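Aspartate-semialdehyde dehydrogenase (Cryptococcus neoformans var. neoformans JEC21, PDB 5CEF) catalyses the NADPH-dependent reductive dephosphorylation of 4-phospho-L-aspartate to L-aspartate semialdehyde, the second step in the biosynthesis of the aspartate family of amino acids. Local coordinates at residues Gln22-Ile25 with Glu26-Ala30; Pro79-Ala82 with Glu83-Val86; Ser352-Ile355 with Asn356-Ala360. All coordinates share one frame; numbering follows the deposited sequence.

Contact 1. Residues Gln22-Ile25 with Glu26-Ala30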
# COMPACT_ATOMS: atom_id res chain seq x y z
N GLN A 22 -24.39 -10.29 6.79
CA GLN A 22 -24.55 -8.91 7.22
C GLN A 22 -25.00 -8.01 6.08
O GLN A 22 -25.87 -7.12 6.26
CB GLN A 22 -23.23 -8.38 7.79
CG GLN A 22 -22.82 -9.05 9.10
CD GLN A 22 -21.56 -8.45 9.68
OE1 GLN A 22 -21.22 -7.30 9.41
NE2 GLN A 22 -20.84 -9.25 10.46
N ARG A 23 -24.42 -8.23 4.91
CA ARG A 23 -24.77 -7.42 3.77
C ARG A 23 -26.21 -7.75 3.33
O ARG A 23 -26.99 -6.84 3.03
CB ARG A 23 -23.78 -7.62 2.63
CG ARG A 23 -23.99 -6.62 1.50
CD ARG A 23 -23.41 -5.25 1.80
NE ARG A 23 -23.58 -4.40 0.62
CZ ARG A 23 -24.25 -3.24 0.58
NH1 ARG A 23 -24.81 -2.73 1.68
NH2 ARG A 23 -24.34 -2.57 -0.56
N PHE A 24 -26.55 -9.03 3.30
CA PHE A 24 -27.93 -9.43 3.01
C PHE A 24 -28.88 -8.67 3.94
O PHE A 24 -29.90 -8.12 3.49
CB PHE A 24 -28.15 -10.93 3.24
CG PHE A 24 -27.91 -11.79 2.02
CD1 PHE A 24 -28.61 -11.58 0.85
CD2 PHE A 24 -27.01 -12.85 2.07
CE1 PHE A 24 -28.42 -12.40 -0.25
CE2 PHE A 24 -26.81 -13.66 0.98
CZ PHE A 24 -27.53 -13.44 -0.18
N ILE A 25 -28.54 -8.62 5.21
CA ILE A 25 -29.38 -7.98 6.19
C ILE A 25 -29.50 -6.47 5.94
O ILE A 25 -30.59 -5.92 5.96
CB ILE A 25 -28.90 -8.33 7.61
CG1 ILE A 25 -29.38 -9.72 7.93
CG2 ILE A 25 -29.40 -7.32 8.64
CD1 ILE A 25 -28.63 -10.38 9.07
N GLU A 26 -28.38 -5.82 5.71
CA GLU A 26 -28.41 -4.41 5.37
C GLU A 26 -29.33 -4.13 4.18
O GLU A 26 -30.13 -3.22 4.22
CB GLU A 26 -27.00 -3.96 5.04
CG GLU A 26 -26.90 -2.52 4.61
CD GLU A 26 -25.54 -1.95 4.91
OE1 GLU A 26 -24.54 -2.32 4.23
OE2 GLU A 26 -25.46 -1.12 5.81
N LEU A 27 -29.19 -4.92 3.12
CA LEU A 27 -29.92 -4.65 1.91
C LEU A 27 -31.38 -5.00 2.04
O LEU A 27 -32.23 -4.34 1.45
CB LEU A 27 -29.33 -5.40 0.70
CG LEU A 27 -27.95 -4.92 0.28
CD1 LEU A 27 -27.35 -5.83 -0.77
CD2 LEU A 27 -27.98 -3.48 -0.23
N LEU A 28 -31.68 -6.07 2.76
CA LEU A 28 -33.06 -6.51 2.84
C LEU A 28 -33.86 -5.63 3.80
O LEU A 28 -35.07 -5.45 3.63
CB LEU A 28 -33.14 -7.98 3.25
CG LEU A 28 -32.60 -8.92 2.19
CD1 LEU A 28 -32.22 -10.29 2.78
CD2 LEU A 28 -33.57 -9.12 1.05
N ALA A 29 -33.20 -5.04 4.79
CA ALA A 29 -33.88 -4.08 5.67
C ALA A 29 -34.37 -2.88 4.86
O ALA A 29 -35.46 -2.38 5.09
CB ALA A 29 -32.96 -3.62 6.77
N ALA A 30 -33.58 -2.45 3.88
CA ALA A 30 -33.91 -1.31 3.01
C ALA A 30 -34.81 -1.66 1.81
O ALA A 30 -35.19 -0.78 1.05
CB ALA A 30 -32.63 -0.65 2.50

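Contact 2. Residues Pro79-Ala82 with Glu83-Val86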
# COMPACT_ATOMS: atom_id res chain seq x y z
N PRO A 79 -37.60 -21.68 13.88
CA PRO A 79 -38.71 -20.70 13.87
C PRO A 79 -38.63 -19.68 12.73
O PRO A 79 -37.59 -19.02 12.56
CB PRO A 79 -38.57 -19.99 15.23
CG PRO A 79 -37.84 -20.95 16.09
CD PRO A 79 -36.91 -21.71 15.17
N GLY A 80 -39.72 -19.57 11.97
CA GLY A 80 -39.83 -18.55 10.93
C GLY A 80 -39.56 -19.07 9.52
O GLY A 80 -40.14 -18.58 8.53
N PHE A 81 -38.73 -20.11 9.43
CA PHE A 81 -38.22 -20.53 8.15
C PHE A 81 -39.29 -21.11 7.27
O PHE A 81 -39.34 -20.79 6.08
CB PHE A 81 -37.02 -21.47 8.30
CG PHE A 81 -35.74 -20.74 8.63
CD1 PHE A 81 -35.20 -19.83 7.75
CD2 PHE A 81 -35.09 -20.97 9.81
CE1 PHE A 81 -34.03 -19.15 8.04
CE2 PHE A 81 -33.89 -20.31 10.11
CZ PHE A 81 -33.38 -19.38 9.24
N ALA A 82 -40.17 -21.93 7.83
CA ALA A 82 -41.25 -22.55 7.02
C ALA A 82 -42.15 -21.54 6.30
O ALA A 82 -42.78 -21.87 5.32
CB ALA A 82 -42.07 -23.52 7.87
N GLU A 83 -42.23 -20.31 6.81
CA GLU A 83 -43.08 -19.26 6.20
C GLU A 83 -42.33 -18.39 5.22
O GLU A 83 -42.93 -17.51 4.59
CB GLU A 83 -43.68 -18.32 7.28
CG GLU A 83 -44.65 -18.99 8.25
CD GLU A 83 -43.92 -19.61 9.43
OE1 GLU A 83 -43.33 -18.81 10.26
OE2 GLU A 83 -44.00 -20.87 9.52
N CYS A 84 -41.01 -18.55 5.12
CA CYS A 84 -40.21 -17.73 4.19
C CYS A 84 -40.49 -18.12 2.77
O CYS A 84 -40.53 -19.31 2.44
CB CYS A 84 -38.73 -17.84 4.49
SG CYS A 84 -38.26 -17.06 6.04
N GLY A 85 -40.71 -17.12 1.93
CA GLY A 85 -40.92 -17.31 0.50
C GLY A 85 -39.63 -17.49 -0.28
O GLY A 85 -39.63 -18.09 -1.36
N VAL A 86 -38.55 -16.96 0.26
CA VAL A 86 -37.20 -17.22 -0.23
C VAL A 86 -36.20 -17.17 0.94
O VAL A 86 -36.32 -16.33 1.83
CB VAL A 86 -36.82 -16.24 -1.37
CG1 VAL A 86 -37.12 -14.82 -0.99
CG2 VAL A 86 -35.35 -16.34 -1.72
O HOH W 1 -42.24 -21.33 11.65

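Contact 3. Residues Ser352-Ile355 with Asn356-Ala360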
# COMPACT_ATOMS: atom_id res chain seq x y z
N SER A 352 -26.29 -9.62 -5.89
CA SER A 352 -26.60 -10.46 -7.04
C SER A 352 -27.70 -11.40 -6.70
O SER A 352 -28.61 -11.61 -7.49
CB SER A 352 -25.39 -11.25 -7.50
OG SER A 352 -24.44 -10.39 -8.08
N SER A 353 -27.61 -12.00 -5.53
CA SER A 353 -28.63 -12.96 -5.12
C SER A 353 -30.00 -12.31 -5.01
O SER A 353 -31.01 -12.89 -5.40
CB SER A 353 -28.24 -13.62 -3.79
OG SER A 353 -27.58 -14.83 -4.05
N ILE A 354 -30.04 -11.09 -4.50
CA ILE A 354 -31.29 -10.38 -4.33
C ILE A 354 -31.93 -10.05 -5.67
O ILE A 354 -33.12 -10.30 -5.86
CB ILE A 354 -31.06 -9.10 -3.53
CG1 ILE A 354 -30.88 -9.44 -2.04
CG2 ILE A 354 -32.23 -8.15 -3.72
CD1 ILE A 354 -30.21 -8.36 -1.25
N ILE A 355 -31.12 -9.56 -6.61
CA ILE A 355 -31.62 -9.27 -7.95
C ILE A 355 -32.18 -10.53 -8.58
O ILE A 355 -33.25 -10.49 -9.23
CB ILE A 355 -30.56 -8.66 -8.87
CG1 ILE A 355 -30.13 -7.30 -8.34
CG2 ILE A 355 -31.14 -8.46 -10.25
CD1 ILE A 355 -28.83 -6.78 -8.91
N ASN A 356 -31.48 -11.65 -8.40
CA ASN A 356 -31.95 -12.93 -8.91
C ASN A 356 -33.32 -13.23 -8.34
O ASN A 356 -34.21 -13.64 -9.06
CB ASN A 356 -31.02 -14.09 -8.54
CG ASN A 356 -29.89 -14.26 -9.50
OD1 ASN A 356 -29.81 -13.57 -10.51
ND2 ASN A 356 -28.98 -15.15 -9.18
N ALA A 357 -33.47 -13.05 -7.06
CA ALA A 357 -34.74 -13.32 -6.42
C ALA A 357 -35.85 -12.38 -6.91
O ALA A 357 -36.95 -12.83 -7.14
CB ALA A 357 -34.59 -13.22 -4.90
N GLU A 358 -35.52 -11.10 -7.10
CA GLU A 358 -36.51 -10.13 -7.61
C GLU A 358 -37.05 -10.61 -8.96
O GLU A 358 -38.25 -10.61 -9.19
CB GLU A 358 -35.94 -8.72 -7.72
CG GLU A 358 -35.52 -8.10 -6.39
CD GLU A 358 -34.84 -6.74 -6.51
OE1 GLU A 358 -34.63 -6.30 -7.65
OE2 GLU A 358 -34.54 -6.07 -5.49
N ILE A 359 -36.16 -11.06 -9.83
CA ILE A 359 -36.58 -11.59 -11.11
C ILE A 359 -37.51 -12.81 -10.95
O ILE A 359 -38.52 -12.94 -11.66
CB ILE A 359 -35.38 -11.97 -11.96
CG1 ILE A 359 -34.63 -10.69 -12.34
CG2 ILE A 359 -35.80 -12.70 -13.24
CD1 ILE A 359 -33.20 -10.95 -12.80
N ALA A 360 -37.18 -13.70 -10.04
CA ALA A 360 -38.03 -14.89 -9.81
C ALA A 360 -39.42 -14.50 -9.31
O ALA A 360 -40.41 -15.15 -9.60
CB ALA A 360 -37.36 -15.85 -8.83

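Contact 1. Residues Gln22-Ile25 with Glu26-Ala30
In the first helix of the nucleotide-binding domain, which follows strand 9-14, Arg23, Glu26 and Leu27 illustrate how one basic residue can serve two successors along a helix. The guanidinium NH1 of Arg23 makes a salt bridge with Glu26 OE1 at 2.6 Å, although the N-H points poorly at the oxygen and the hydrogen bond within the pair is weak. The carboxylate comes to the guanidinium at its edge with the two planes almost perpendicular, 86° apart. Over one face of the same guanidinium lies Leu27 CD2, offset toward the rim and 3.8 Å from Arg23 NH2. A bend at chi2 (79°) turns the Arg23 chain forward along the helix, toward both partners.

A purely apolar pair is Phe24 and Leu28: Phe24 CB touches Leu28 CD1 at 4.1 Å, one turn on. The Phe24 side chain touches Val13 of strand 9-14 and its ring meets that of Phe88, while Leu28 touches Val11 and Val13.

Beneath the side chains, the bonds from Glu26 N to Gln22 O and from Leu27 N to Arg23 O, each 2.9 Å, continue the i to i+4 ladder. The Arg23-Glu26 and Phe24-Leu28 pairs lie on different sides of the same turns, an amphipathic pattern; the helix is the connection of the first beta-alpha-beta unit of the Rossmann fold, between parallel strands 9-14 and 34-40.

Contact 2. Residues Pro79-Ala82 with Glu83-Val86
Gly80 and Glu83 are joined both directly and through solvent, and the backbone bonds come first. Glu83 N donates to Gly80 O at 3.2 Å, and one residue further on Cys84 N donates to Phe81 O at 3.0 Å. Both bonds reach back three residues, and in both the donor stands well above the carbonyl plane, by 52° for Gly80 O and 58° for Phe81 O. Such an approach belongs to the tight winding of a 3-10 turn. Gly80 enters this turn with a positive phi of 100°, where a beta carbon would run into the carbonyl oxygen of Pro79.

The second kind of interaction is water-mediated. One water accepts from Gly80 N at 3.1 Å and donates to Glu83 OE2 at 2.8 Å, bridging the amide that opens the turn and a carboxylate near its end. The Glu83 chain bends at chi2, and this folds the carboxylate back over the turn, with OE1 set 3.6 Å from Gly80 CA and OE2 beside the methyl group of Ala82, 3.7 Å from its CB.

In the fold, this short helical turn lies in the connection between strands 71-72 and 86-89 of the parallel Rossmann sheet. The backbone hydrogen bonds of Gly85 with Lys10 and of Val86 with Gly12 then lead the chain into the sheet beside strand 9-14.

Apolar packing is the third kind. Cys84 SG comes obliquely to the Phe81 ring, a loose approach at 4.5 Å from CD1. Both side chains also touch Ala38 of strand 34-40, and Phe81 meets Phe103 of helix 93-105 edge-to-face.

Contact 3. Residues Ser352-Ile355 with Asn356-Ala360
Glu358 OE2, which lies 3.6 Å from Ile354 CG2 one turn earlier in the helix, is gripped by two hydrogen bonds from elsewhere in the chain, with His31 NE2 and with Ser294 OG. The site is a worked example of a buried carboxylate satisfied by tertiary partners while its own helix supplies an apolar flank. Its negative charge would probably help to stabilise a protonated imidazole at His31. A chi1 of -63° turns the Glu358 chain back toward the preceding turn, and its extension beyond CG brings OE2 alongside the branched Ile354; its CG meanwhile stays near the backbone, 3.3 Å from Ile354 O.

That carbonyl also accepts Glu358 N, at 2.8 Å. Further links of the same helical ladder run from Asn356 N to Ser352 O and from Ile359 N to Ile355 O, each at 3.0 Å.

On another flank two hydrocarbon branches meet, Ile355 CG2 and Ile359 CD1, at 4.1 Å, and the two side chains lie at a slant to one another. Ile359 CG1, anti to its own carbonyl carbon (chi1 -67°), leans back along the helix toward this neighbour. Asn356 likewise bends toward the preceding turn, its CG 3.6 Å from Ser352 O, while its ND2 is hydrogen-bonded to Ile126 O.

The helix 349-362 follows the last strand of the chain, 336-342, which lies within the mixed sheet, and returns to the Rossmann domain. There Ser352, Ser353 and Asn356 touch Asn155 of strand 151-155, Asn356 and Ala360 reach Tyr111 of strand 109-112, and Ile354 packs on helix 19-29.

Overall arrangement
All three contacts are local, yet their chemistry follows their depth. Contact 3 is wholly buried, and its carboxylate relies on distant parts of the chain; contact 1 is partly buried, and its acid pairs with a basic residue of the same helix; contact 2, farthest from the chain centre, uses water. Contacts 1 and 3 lie on helices that touch directly, Leu27 CB reaching Ile354 CD1 at 3.7 Å and Phe24 CZ reaching Ser353 CB at the same distance. Contact 2 touches neither, its centre about 17 Å from each of theirs, but like contact 1 it packs on strand 9-14. Regular i+4 helices thus contrast with a 3-10 turn.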